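Local structure of protein kinase (Staphylococcus aureus subsp. aureus Mu50, 3PY9) at residues Thr9-Ile13 with Ile23-Leu29; Val100-Tyr106 with Ile133-Leu139; Val144-Glu150 with Gln186-Ser192; Asp177-Gly181 with Val203-Lys207; Val221-Tyr225 with Ile255-Gln259. The protein forms the extracellular region of the membrane Ser/Thr kinase PrkC, whose PASTA repeats probably bind muropeptides of the cell wall as a signal to the kinase. All coordinates share one frame. Residue numbers count along the deposited sequence, not the author numbering.

Interaction 1 of 5, residues Thr9-Ile13 with Ile23-Leu29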
# COMPACT_ATOMS: atom_id res chain seq x y z
N THR A 9 -30.05 26.43 -50.08
CA THR A 9 -29.90 25.21 -49.28
C THR A 9 -30.57 25.31 -47.91
O THR A 9 -30.22 26.20 -47.14
CB THR A 9 -28.44 24.80 -49.16
OG1 THR A 9 -27.88 24.69 -50.47
CG2 THR A 9 -28.30 23.47 -48.41
N PRO A 10 -31.53 24.39 -47.62
CA PRO A 10 -32.24 24.29 -46.34
C PRO A 10 -31.33 23.84 -45.18
O PRO A 10 -30.32 23.17 -45.40
CB PRO A 10 -33.30 23.19 -46.58
CG PRO A 10 -33.26 22.87 -48.02
CD PRO A 10 -31.99 23.38 -48.59
N ASP A 11 -31.74 24.20 -43.95
CA ASP A 11 -31.00 23.85 -42.74
C ASP A 11 -31.49 22.49 -42.23
O ASP A 11 -32.67 22.31 -41.93
CB ASP A 11 -31.19 24.94 -41.69
CG ASP A 11 -30.42 24.67 -40.39
OD1 ASP A 11 -29.53 23.81 -40.33
OD2 ASP A 11 -30.71 25.36 -39.40
N VAL A 12 -30.58 21.52 -42.18
CA VAL A 12 -30.89 20.20 -41.63
C VAL A 12 -29.91 19.83 -40.52
O VAL A 12 -29.88 18.69 -40.05
CB VAL A 12 -30.92 19.10 -42.72
CG1 VAL A 12 -31.89 19.48 -43.84
CG2 VAL A 12 -29.50 18.85 -43.30
N ILE A 13 -29.12 20.82 -40.10
CA ILE A 13 -28.09 20.61 -39.08
C ILE A 13 -28.75 20.09 -37.79
O ILE A 13 -29.83 20.56 -37.42
CB ILE A 13 -27.28 21.92 -38.84
CG1 ILE A 13 -26.67 22.45 -40.16
CG2 ILE A 13 -26.22 21.75 -37.74
CD1 ILE A 13 -25.77 21.48 -40.90
N ILE A 23 -36.78 16.97 -45.83
CA ILE A 23 -36.65 18.42 -46.10
C ILE A 23 -36.10 18.72 -47.51
O ILE A 23 -36.54 19.68 -48.15
CB ILE A 23 -35.83 19.18 -45.00
CG1 ILE A 23 -36.61 19.29 -43.68
CG2 ILE A 23 -35.46 20.58 -45.42
CD1 ILE A 23 -36.17 18.32 -42.64
N PHE A 24 -35.15 17.91 -47.99
CA PHE A 24 -34.56 18.14 -49.32
C PHE A 24 -35.56 17.89 -50.45
O PHE A 24 -35.60 18.66 -51.42
CB PHE A 24 -33.31 17.26 -49.57
CG PHE A 24 -32.11 17.58 -48.68
CD1 PHE A 24 -31.88 18.87 -48.21
CD2 PHE A 24 -31.21 16.58 -48.37
CE1 PHE A 24 -30.76 19.15 -47.41
CE2 PHE A 24 -30.09 16.85 -47.57
CZ PHE A 24 -29.86 18.13 -47.08
N ASN A 25 -36.33 16.81 -50.34
CA ASN A 25 -37.29 16.45 -51.39
C ASN A 25 -38.35 17.52 -51.53
O ASN A 25 -38.63 18.00 -52.63
CB ASN A 25 -37.96 15.11 -51.09
CG ASN A 25 -37.05 13.93 -51.31
OD1 ASN A 25 -36.01 14.04 -51.97
ND2 ASN A 25 -37.43 12.78 -50.76
N LYS A 26 -38.93 17.88 -50.39
CA LYS A 26 -39.86 18.99 -50.27
C LYS A 26 -39.35 20.26 -50.96
O LYS A 26 -40.13 21.00 -51.55
CB LYS A 26 -40.22 19.22 -48.79
CG LYS A 26 -40.28 20.69 -48.32
CD LYS A 26 -41.52 21.47 -48.81
CE LYS A 26 -41.37 22.98 -48.59
NZ LYS A 26 -41.36 23.33 -47.14
N ASN A 27 -38.04 20.49 -50.87
CA ASN A 27 -37.40 21.67 -51.45
C ASN A 27 -36.90 21.50 -52.89
O ASN A 27 -36.13 22.32 -53.38
CB ASN A 27 -36.20 22.09 -50.57
CG ASN A 27 -36.50 23.28 -49.68
OD1 ASN A 27 -36.18 24.42 -50.02
ND2 ASN A 27 -37.09 23.01 -48.53
N ASN A 28 -37.33 20.41 -53.54
CA ASN A 28 -36.87 20.03 -54.89
C ASN A 28 -35.34 19.81 -55.03
O ASN A 28 -34.71 20.31 -55.96
CB ASN A 28 -37.41 21.02 -55.93
CG ASN A 28 -38.91 21.26 -55.81
OD1 ASN A 28 -39.71 20.35 -55.99
ND2 ASN A 28 -39.28 22.50 -55.49
N LEU A 29 -34.77 19.05 -54.09
CA LEU A 29 -33.34 18.77 -53.99
C LEU A 29 -33.18 17.31 -53.63
O LEU A 29 -34.10 16.72 -53.07
CB LEU A 29 -32.69 19.61 -52.87
CG LEU A 29 -32.76 21.15 -52.90
CD1 LEU A 29 -32.17 21.73 -51.63
CD2 LEU A 29 -32.08 21.72 -54.13
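Pro10 gives up the most surface here, and its ring is met on several sides. CB of Pro10 lies 3.6 Å from CG2 of Ile23, CD packs 3.5 Å from CD1 of Leu29, and CG sits 3.7 Å from CG of Asn27, as well as near the edge of the Phe24 ring, 4.2 Å from CD1. Val12, the next residue on this stretch to point at the helix, puts CG1 3.8 Å from CE1 of Phe24 and 4.1 Å from CG2 of Ile23. At the start of this PASTA repeat, the lead-in lies against the C-terminal end of helix 17-26, with no hydrogen bond between the two segments. Phe24 also packs on Val64 and Val66 of strand 63-69. A Schellman motif ends the helix, with Asn28 at positive phi and Leu29 N bonded to Phe24 O at 2.8 Å; the turn brings Leu29 back against Pro10. An Asx turn, Ile13 N to Asp11 OD1 at 3.0 Å, turns the chain at Asp11-Ile13.

Interaction 2 of 5, residues Val100-Tyr106 with Ile133-Leu139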
# COMPACT_ATOMS: atom_id res chain seq x y z
N VAL A 100 -5.57 16.93 -18.55
CA VAL A 100 -5.20 16.16 -17.36
C VAL A 100 -4.84 17.08 -16.22
O VAL A 100 -3.96 17.94 -16.35
CB VAL A 100 -4.05 15.16 -17.63
CG1 VAL A 100 -3.80 14.29 -16.42
CG2 VAL A 100 -4.38 14.28 -18.84
N THR A 101 -5.54 16.93 -15.11
CA THR A 101 -5.24 17.69 -13.91
C THR A 101 -4.53 16.79 -12.88
O THR A 101 -4.91 15.65 -12.70
CB THR A 101 -6.51 18.35 -13.34
OG1 THR A 101 -7.55 17.39 -13.27
CG2 THR A 101 -6.98 19.49 -14.26
N ILE A 102 -3.47 17.30 -12.26
CA ILE A 102 -2.76 16.62 -11.17
C ILE A 102 -3.20 17.11 -9.79
O ILE A 102 -3.40 18.30 -9.57
CB ILE A 102 -1.23 16.78 -11.26
CG1 ILE A 102 -0.73 16.58 -12.70
CG2 ILE A 102 -0.51 15.85 -10.22
CD1 ILE A 102 -0.72 15.13 -13.19
N GLU A 103 -3.33 16.15 -8.88
CA GLU A 103 -3.62 16.36 -7.46
C GLU A 103 -2.57 15.61 -6.67
O GLU A 103 -2.36 14.41 -6.89
CB GLU A 103 -4.96 15.74 -7.12
CG GLU A 103 -6.12 16.29 -7.87
CD GLU A 103 -7.00 17.09 -6.97
OE1 GLU A 103 -7.18 16.61 -5.81
OE2 GLU A 103 -7.49 18.17 -7.40
N LYS A 104 -1.92 16.29 -5.74
CA LYS A 104 -0.91 15.67 -4.91
C LYS A 104 -1.51 15.20 -3.59
O LYS A 104 -2.21 15.96 -2.91
CB LYS A 104 0.26 16.62 -4.68
CG LYS A 104 0.98 17.01 -5.97
CD LYS A 104 2.08 18.04 -5.74
CE LYS A 104 3.08 18.01 -6.90
NZ LYS A 104 4.18 19.03 -6.77
N VAL A 105 -1.25 13.95 -3.24
CA VAL A 105 -1.77 13.38 -2.02
C VAL A 105 -0.68 12.51 -1.43
O VAL A 105 0.17 11.99 -2.14
CB VAL A 105 -3.05 12.49 -2.27
CG1 VAL A 105 -4.27 13.34 -2.66
CG2 VAL A 105 -2.79 11.42 -3.31
N TYR A 106 -0.73 12.33 -0.12
CA TYR A 106 0.11 11.33 0.49
C TYR A 106 -0.45 9.96 0.16
O TYR A 106 -1.66 9.77 0.05
CB TYR A 106 0.17 11.53 2.00
CG TYR A 106 0.80 12.84 2.40
CD1 TYR A 106 2.17 13.00 2.32
CD2 TYR A 106 0.02 13.90 2.87
CE1 TYR A 106 2.77 14.20 2.71
CE2 TYR A 106 0.62 15.10 3.26
CZ TYR A 106 2.00 15.22 3.17
OH TYR A 106 2.62 16.39 3.54
N ILE A 133 -9.52 14.09 -17.12
CA ILE A 133 -8.75 13.09 -16.37
C ILE A 133 -8.13 13.79 -15.16
O ILE A 133 -7.65 14.93 -15.26
CB ILE A 133 -7.58 12.44 -17.16
CG1 ILE A 133 -7.93 12.12 -18.63
CG2 ILE A 133 -7.06 11.21 -16.41
CD1 ILE A 133 -8.64 10.83 -18.86
N LYS A 134 -8.18 13.11 -14.02
CA LYS A 134 -7.46 13.53 -12.84
C LYS A 134 -6.49 12.44 -12.43
O LYS A 134 -6.84 11.26 -12.36
CB LYS A 134 -8.45 13.84 -11.73
CG LYS A 134 -7.91 14.69 -10.62
CD LYS A 134 -9.05 15.19 -9.74
CE LYS A 134 -9.77 16.39 -10.37
NZ LYS A 134 -8.92 17.63 -10.30
N LEU A 135 -5.24 12.84 -12.21
CA LEU A 135 -4.22 11.92 -11.77
C LEU A 135 -3.80 12.32 -10.37
O LEU A 135 -3.67 13.52 -10.06
CB LEU A 135 -3.01 11.95 -12.72
CG LEU A 135 -3.17 11.45 -14.17
CD1 LEU A 135 -1.82 11.32 -14.83
CD2 LEU A 135 -3.94 10.11 -14.31
N TYR A 136 -3.59 11.31 -9.54
CA TYR A 136 -3.26 11.53 -8.15
C TYR A 136 -1.81 11.15 -7.98
O TYR A 136 -1.45 9.97 -8.05
CB TYR A 136 -4.17 10.71 -7.24
CG TYR A 136 -5.63 11.15 -7.28
CD1 TYR A 136 -6.12 12.04 -6.34
CD2 TYR A 136 -6.50 10.68 -8.27
CE1 TYR A 136 -7.45 12.44 -6.37
CE2 TYR A 136 -7.82 11.08 -8.30
CZ TYR A 136 -8.29 11.96 -7.35
OH TYR A 136 -9.61 12.37 -7.35
N GLU A 137 -0.98 12.16 -7.78
CA GLU A 137 0.45 11.97 -7.70
C GLU A 137 0.82 11.79 -6.25
O GLU A 137 0.42 12.60 -5.43
CB GLU A 137 1.16 13.21 -8.24
CG GLU A 137 2.66 13.10 -8.30
CD GLU A 137 3.32 14.41 -8.65
OE1 GLU A 137 2.61 15.38 -8.97
OE2 GLU A 137 4.56 14.50 -8.58
N SER A 138 1.61 10.76 -5.94
CA SER A 138 2.02 10.49 -4.56
C SER A 138 3.01 11.53 -4.03
O SER A 138 3.95 11.91 -4.71
CB SER A 138 2.65 9.10 -4.45
OG SER A 138 3.10 8.87 -3.11
N LEU A 139 2.81 11.97 -2.80
CA LEU A 139 3.82 12.76 -2.10
C LEU A 139 4.63 11.85 -1.17
O LEU A 139 5.33 12.34 -0.30
CB LEU A 139 3.17 13.88 -1.28
CG LEU A 139 2.47 15.04 -1.99
CD1 LEU A 139 1.67 15.86 -1.02
CD2 LEU A 139 3.48 15.93 -2.72
O HOH W 1 -8.99 17.33 -15.95
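Leu139 lays its CD1 over the face of the Tyr106 ring, 4.2 Å from the centroid, a CH-pi contact beside two parallel strands. Strands 100-105 and 133-138 run in step from Val100 beside Ile133 to Val105 beside Ser138. Segment 100-106 makes every backbone hydrogen bond across the pair through Thr101, Glu103 and Val105: Thr101 N to Ile133 O and Leu135 N to Thr101 O are both 2.9 Å, and the ladder closes with Leu139 N to Val105 O at 2.7 Å. On the face carrying Thr101, Glu103 and Tyr136, Lys134 NZ makes a salt bridge to Glu103 OE2 at 3.3 Å and a weak hydrogen bond to Thr101 OG1. The other face is greasier at its start, with Val100 CG1 3.7 Å from Leu135 CG. Here the sheet of this PASTA repeat meets its helix: Val100 and Leu135 pack on Leu92 of helix 85-93, while strand 133-138, central in the three-stranded sheet, has antiparallel strand 115-118 along its other edge.

Interaction 3 of 5, residues Val144-Glu150 with Gln186-Ser192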
# COMPACT_ATOMS: atom_id res chain seq x y z
N VAL A 144 5.98 12.02 9.90
CA VAL A 144 5.61 12.47 11.23
C VAL A 144 6.85 12.43 12.10
O VAL A 144 7.61 11.47 12.04
CB VAL A 144 4.54 11.57 11.85
CG1 VAL A 144 4.18 12.04 13.27
CG2 VAL A 144 3.29 11.58 10.95
N TYR A 145 7.04 13.47 12.90
CA TYR A 145 8.21 13.59 13.74
C TYR A 145 8.10 12.66 14.96
O TYR A 145 7.09 12.64 15.65
CB TYR A 145 8.40 15.04 14.17
CG TYR A 145 9.74 15.31 14.82
CD1 TYR A 145 10.81 15.74 14.06
CD2 TYR A 145 9.93 15.11 16.21
CE1 TYR A 145 12.06 15.98 14.66
CE2 TYR A 145 11.16 15.36 16.82
CZ TYR A 145 12.22 15.77 16.04
OH TYR A 145 13.45 16.03 16.62
N VAL A 146 9.15 11.88 15.19
CA VAL A 146 9.22 10.98 16.35
C VAL A 146 9.90 11.67 17.53
O VAL A 146 11.12 11.83 17.54
CB VAL A 146 10.03 9.72 16.03
CG1 VAL A 146 9.83 8.66 17.14
CG2 VAL A 146 9.64 9.19 14.65
N GLU A 147 9.10 12.10 18.50
CA GLU A 147 9.62 12.75 19.69
C GLU A 147 10.58 11.84 20.48
O GLU A 147 10.28 10.68 20.77
CB GLU A 147 8.51 13.26 20.59
CG GLU A 147 9.09 14.15 21.70
CD GLU A 147 8.06 14.71 22.65
OE1 GLU A 147 6.85 14.48 22.44
OE2 GLU A 147 8.47 15.40 23.59
N ASP A 148 11.75 12.41 20.80
CA ASP A 148 12.80 11.70 21.53
C ASP A 148 12.45 11.72 23.00
O ASP A 148 12.46 12.77 23.64
CB ASP A 148 14.14 12.38 21.28
CG ASP A 148 15.32 11.61 21.86
OD1 ASP A 148 15.14 10.69 22.70
OD2 ASP A 148 16.45 11.98 21.45
N PHE A 149 12.13 10.54 23.52
CA PHE A 149 11.73 10.38 24.91
C PHE A 149 12.79 9.64 25.75
O PHE A 149 12.48 9.12 26.83
CB PHE A 149 10.41 9.60 24.99
CG PHE A 149 9.16 10.45 24.74
CD1 PHE A 149 8.73 11.39 25.67
CD2 PHE A 149 8.40 10.25 23.58
CE1 PHE A 149 7.55 12.13 25.46
CE2 PHE A 149 7.23 10.99 23.35
CZ PHE A 149 6.81 11.94 24.29
N GLU A 150 14.03 9.57 25.26
CA GLU A 150 15.04 8.83 26.01
C GLU A 150 15.16 9.40 27.41
O GLU A 150 15.18 10.62 27.58
CB GLU A 150 16.37 8.74 25.26
CG GLU A 150 16.35 7.61 24.22
CD GLU A 150 17.71 7.29 23.60
OE1 GLU A 150 18.67 8.08 23.73
OE2 GLU A 150 17.79 6.23 22.94
N GLN A 186 15.54 4.31 22.60
CA GLN A 186 14.45 4.50 21.63
C GLN A 186 14.96 4.56 20.22
O GLN A 186 15.93 5.24 19.92
CB GLN A 186 13.69 5.80 21.92
CG GLN A 186 12.42 6.03 21.05
CD GLN A 186 11.80 7.40 21.32
OE1 GLN A 186 11.89 7.91 22.45
NE2 GLN A 186 11.19 8.00 20.28
N SER A 187 14.25 3.85 19.34
CA SER A 187 14.60 3.79 17.94
C SER A 187 13.34 3.62 17.10
O SER A 187 12.57 2.69 17.33
CB SER A 187 15.53 2.59 17.72
OG SER A 187 15.96 2.55 16.39
N PRO A 188 13.11 4.54 16.14
CA PRO A 188 13.87 5.79 15.96
C PRO A 188 13.45 6.90 16.93
O PRO A 188 12.49 6.72 17.68
CB PRO A 188 13.54 6.19 14.52
CG PRO A 188 12.15 5.68 14.35
CD PRO A 188 12.11 4.36 15.07
N LYS A 189 14.18 8.02 16.92
CA LYS A 189 13.90 9.18 17.80
C LYS A 189 14.53 10.40 17.17
O LYS A 189 15.52 10.26 16.43
CB LYS A 189 14.52 8.97 19.21
CG LYS A 189 16.08 8.98 19.18
CD LYS A 189 16.72 8.42 20.44
CE LYS A 189 18.24 8.27 20.23
NZ LYS A 189 18.88 9.58 20.43
N GLY A 190 14.00 11.58 17.48
CA GLY A 190 14.61 12.86 17.06
C GLY A 190 14.64 13.12 15.56
O GLY A 190 15.53 13.82 15.04
N LYS A 191 13.62 12.60 14.88
CA LYS A 191 13.65 12.37 13.44
C LYS A 191 12.21 12.25 12.96
O LYS A 191 11.41 11.65 13.64
CB LYS A 191 14.30 10.99 13.23
CG LYS A 191 15.22 10.84 12.07
CD LYS A 191 15.43 9.35 11.71
CE LYS A 191 16.41 8.66 12.66
NZ LYS A 191 17.15 7.53 11.96
N SER A 192 11.88 12.80 11.79
CA SER A 192 10.62 12.43 11.15
C SER A 192 10.74 11.15 10.33
O SER A 192 11.73 10.95 9.65
CB SER A 192 10.02 13.58 10.33
OG SER A 192 10.91 14.07 9.35
O HOH W 2 18.47 10.69 23.30
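Gln186 holds the two segments together with both ends of its amide: NE2 donates to Glu147 O at 2.9 Å, and OE1 accepts from Phe149 N at 2.8 Å. Its own backbone N reaches Glu150 OE2 at 3.0 Å. The setting is the start of a PASTA repeat, where the chain leaves the short antiparallel pair 143-146 with 191-194 and heads for helix 154-162. An Asx turn, Glu150 N to Asp148 OD1 at 3.0 Å, brings the carboxylates of Asp148 and Glu150 near Lys189 NZ. NZ of Lys189 forms salt bridges 3.6 Å from Asp148 OD2 and, a long one, 3.6 Å from Glu150 OE1; a water links all three groups. Alongside, Val146 N donates to Lys191 O at 2.8 Å and Val146 O accepts from Gly190 N at 2.9 Å; the positive phi of Gly190 favours glycine. Beneath, Val146 packs on Ile199, Leu161 and Phe166, while Phe149 turns onto helix 154-162. The cis peptide before Pro188 shapes the connection between the strands, and CG of this proline sits 4.3 Å from Val146 CG2. On the outer side, the Tyr145 ring covers the backbone, CZ 3.7 Å from Lys191 N.

Interaction 4 of 5, residues Asp177-Gly181 with Val203-Lys207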
# COMPACT_ATOMS: atom_id res chain seq x y z
N ASP A 177 20.70 3.05 36.85
CA ASP A 177 20.61 4.51 36.72
C ASP A 177 19.34 5.08 36.07
O ASP A 177 19.20 6.30 35.92
CB ASP A 177 21.88 5.10 36.06
CG ASP A 177 22.40 4.26 34.88
OD1 ASP A 177 22.74 3.07 35.08
OD2 ASP A 177 22.52 4.81 33.76
N ILE A 178 18.40 4.21 35.69
CA ILE A 178 17.15 4.65 35.06
C ILE A 178 15.93 4.18 35.86
O ILE A 178 15.74 2.98 36.05
CB ILE A 178 17.02 4.15 33.58
CG1 ILE A 178 18.35 4.24 32.79
CG2 ILE A 178 15.84 4.84 32.86
CD1 ILE A 178 18.88 5.64 32.52
N ASP A 179 15.11 5.13 36.31
CA ASP A 179 13.92 4.83 37.11
C ASP A 179 13.02 3.82 36.43
O ASP A 179 12.94 3.77 35.19
CB ASP A 179 13.10 6.09 37.39
CG ASP A 179 13.78 7.04 38.35
OD1 ASP A 179 14.92 6.75 38.77
OD2 ASP A 179 13.16 8.08 38.69
N GLU A 180 12.34 3.02 37.24
CA GLU A 180 11.37 2.08 36.74
C GLU A 180 10.37 2.79 35.81
O GLU A 180 9.80 3.83 36.16
CB GLU A 180 10.65 1.44 37.93
CG GLU A 180 10.12 0.05 37.67
CD GLU A 180 9.13 -0.42 38.72
OE1 GLU A 180 9.29 -0.06 39.92
OE2 GLU A 180 8.18 -1.14 38.34
N GLY A 181 10.19 2.25 34.61
CA GLY A 181 9.20 2.77 33.68
C GLY A 181 9.70 3.93 32.85
O GLY A 181 8.94 4.52 32.06
N VAL A 203 12.95 -0.34 28.08
CA VAL A 203 12.32 0.28 29.24
C VAL A 203 12.88 -0.30 30.54
O VAL A 203 13.21 -1.50 30.63
CB VAL A 203 10.78 0.12 29.18
CG1 VAL A 203 10.10 0.80 30.36
CG2 VAL A 203 10.24 0.69 27.85
N SER A 204 13.02 0.57 31.54
CA SER A 204 13.59 0.19 32.82
C SER A 204 12.55 -0.48 33.72
O SER A 204 11.47 0.06 33.96
CB SER A 204 14.21 1.41 33.51
OG SER A 204 14.83 1.06 34.73
N LYS A 205 12.91 -1.66 34.22
CA LYS A 205 12.16 -2.32 35.29
C LYS A 205 12.93 -2.29 36.63
O LYS A 205 12.84 -3.22 37.45
CB LYS A 205 11.79 -3.76 34.88
CG LYS A 205 12.95 -4.60 34.45
CD LYS A 205 12.56 -6.06 34.43
CE LYS A 205 13.56 -6.88 33.63
NZ LYS A 205 13.23 -8.32 33.79
N GLY A 206 13.68 -1.20 36.84
CA GLY A 206 14.51 -1.02 38.04
C GLY A 206 15.75 -1.90 38.15
O GLY A 206 16.17 -2.54 37.18
N LYS A 207 16.33 -1.93 39.35
CA LYS A 207 17.56 -2.68 39.64
C LYS A 207 17.30 -4.17 39.90
O LYS A 207 16.29 -4.52 40.52
CB LYS A 207 18.29 -2.04 40.83
CG LYS A 207 18.59 -0.55 40.67
CD LYS A 207 17.54 0.32 41.37
CE LYS A 207 18.02 0.80 42.73
NZ LYS A 207 18.73 2.12 42.64
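Ser204 adopts the t rotamer (chi1 -178°), which points OG at the loop 177-181, where the hydroxyl donates to Ile178 O at a short 2.5 Å. The same Ser204 OG accepts from Gly206 N at 3.3 Å, an ST turn that bends the chain as it leaves strand 198-204. The backbone of the same serine adds the second link: Ser204 O accepts a hydrogen bond from Gly181 N at 2.6 Å. Gly181 has phi 85°, a value that favours glycine. Glu180 extends with chi1 and chi2 both t, running its CG past the turn, 3.8 Å from Lys205 C and 3.9 Å from Gly206 N. Ile178 brings CG2 3.9 Å from Ser204 CB, and its side chain also touches His151 and Ile184. Lys205 (chi1 p, then all t) stretches away from the loop to a salt bridge with Asp243 and a cation-pi contact with Tyr174. In this PASTA repeat the contact ties the loop between strands 167-173 and 183-187 to the exit of strand 198-204. Across the segments both hydrogen bonds involve Ser204, so the directional part of the join rests on this one serine, with a few carbon contacts round it.

Interaction 5 of 5, residues Val221-Tyr225 with Ile255-Gln259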
# COMPACT_ATOMS: atom_id res chain seq x y z
N VAL A 221 18.55 -32.59 33.31
CA VAL A 221 17.99 -33.42 32.24
C VAL A 221 19.12 -34.14 31.49
O VAL A 221 20.14 -33.53 31.15
CB VAL A 221 17.07 -32.58 31.25
CG1 VAL A 221 17.83 -31.43 30.62
CG2 VAL A 221 16.47 -33.47 30.18
N ASP A 222 18.94 -35.44 31.27
CA ASP A 222 19.84 -36.22 30.43
C ASP A 222 19.43 -36.06 28.96
O ASP A 222 18.35 -36.53 28.56
CB ASP A 222 19.78 -37.71 30.78
CG ASP A 222 20.47 -38.04 32.08
OD1 ASP A 222 21.54 -37.47 32.37
OD2 ASP A 222 19.92 -38.90 32.81
N VAL A 223 20.29 -35.44 28.17
CA VAL A 223 20.03 -35.28 26.72
C VAL A 223 20.77 -36.38 25.98
O VAL A 223 21.97 -36.44 26.06
CB VAL A 223 20.55 -33.92 26.21
CG1 VAL A 223 20.31 -33.77 24.70
CG2 VAL A 223 19.92 -32.78 27.00
N PRO A 224 20.04 -37.24 25.24
CA PRO A 224 20.67 -38.26 24.41
C PRO A 224 21.19 -37.71 23.07
O PRO A 224 20.60 -36.78 22.49
CB PRO A 224 19.52 -39.24 24.16
CG PRO A 224 18.34 -38.37 24.11
CD PRO A 224 18.57 -37.32 25.15
N TYR A 225 22.29 -38.27 22.61
CA TYR A 225 22.84 -37.92 21.32
C TYR A 225 22.26 -38.88 20.29
O TYR A 225 22.28 -40.09 20.49
CB TYR A 225 24.36 -38.01 21.37
CG TYR A 225 25.02 -38.03 20.02
CD1 TYR A 225 25.24 -36.85 19.34
CD2 TYR A 225 25.39 -39.23 19.41
CE1 TYR A 225 25.83 -36.84 18.11
CE2 TYR A 225 25.98 -39.23 18.15
CZ TYR A 225 26.20 -38.02 17.52
OH TYR A 225 26.76 -37.95 16.28
N ILE A 255 26.75 -31.32 21.05
CA ILE A 255 26.71 -32.58 21.76
C ILE A 255 27.26 -33.61 20.78
O ILE A 255 27.01 -33.52 19.57
CB ILE A 255 25.23 -32.83 22.17
CG1 ILE A 255 24.88 -32.02 23.42
CG2 ILE A 255 24.89 -34.27 22.37
CD1 ILE A 255 25.88 -32.07 24.50
N THR A 256 28.08 -34.54 21.27
CA THR A 256 28.57 -35.65 20.47
C THR A 256 28.34 -36.96 21.20
O THR A 256 28.67 -38.02 20.70
CB THR A 256 30.08 -35.50 20.07
OG1 THR A 256 30.87 -35.23 21.24
CG2 THR A 256 30.28 -34.36 19.06
N SER A 257 27.76 -36.88 22.39
CA SER A 257 27.42 -38.06 23.20
C SER A 257 26.35 -37.66 24.22
O SER A 257 26.02 -36.49 24.35
CB SER A 257 28.67 -38.65 23.90
OG SER A 257 29.20 -37.70 24.81
N ASP A 258 25.79 -38.64 24.91
CA ASP A 258 24.79 -38.37 25.93
C ASP A 258 25.32 -37.40 26.97
O ASP A 258 26.41 -37.59 27.50
CB ASP A 258 24.32 -39.68 26.56
CG ASP A 258 23.66 -40.61 25.56
OD1 ASP A 258 23.29 -40.16 24.47
OD2 ASP A 258 23.50 -41.81 25.87
N GLN A 259 24.56 -36.34 27.23
CA GLN A 259 24.96 -35.31 28.17
C GLN A 259 23.90 -34.96 29.21
O GLN A 259 22.77 -34.61 28.86
CB GLN A 259 25.34 -34.04 27.42
CG GLN A 259 26.68 -34.10 26.76
CD GLN A 259 27.73 -33.33 27.52
OE1 GLN A 259 28.46 -33.91 28.34
NE2 GLN A 259 27.83 -32.03 27.26
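Val223 and Gln259 form an antiparallel hydrogen-bonded pair, satisfying each other's backbone completely: Val223 N donates to Gln259 O at 2.7 Å, and Gln259 N to Val223 O at 2.8 Å. The pair belongs to the two-stranded sheet 217-223 with 259-265 in the all-beta C-terminal domain, a PASTA-like domain, probably of the immunoglobulin-like E-set type. Pro224 falls at the next, non-hydrogen-bonded position, where no N-H is called for; at Tyr225 a side chain stands in for the backbone: OD1 of Asp258 accepts from Tyr225 N at 2.8 Å. Val223 O also receives a CA-H...O contact from Asp258 CA at 3.4 Å. Outside the two segments, Asp222 has a salt bridge with Arg260, and the hydroxyl of Tyr225 bonds to the backbone carbonyl of Lys231. On the apolar side Val223 turns into the domain against Val277 and Val279 of strand 272-279, and Ile255 leans on Val235 of strand 233-241. Tyr225, the residue most covered by the contact, packs against the connection 255-257, with its CB 3.9 Å from Ile255 CG2 and one face of its ring over Thr256 C, 3.6 Å from CD1.

How the interactions relate
The five contacts follow an elongated chain from end to end: interactions 1 and 5 have centres about 109 Å apart. Interactions 1 and 2 lie in the first and second PASTA repeats, their centres about 51 Å apart; interactions 3 and 4 share the third; interaction 5 belongs to the C-terminal domain. Only 3 and 4 alternate along the sequence; their centres are about 20 Å apart and both reach the sheet containing neighbouring strands 183-187 and 198-204. Interactions 2 and 3 come within about 8 Å at their nearest atoms, where strand 133-138 leads into strand 143-146. No two contacts touch, and each is closed within one domain, consistent with separately folded modules strung out from the membrane.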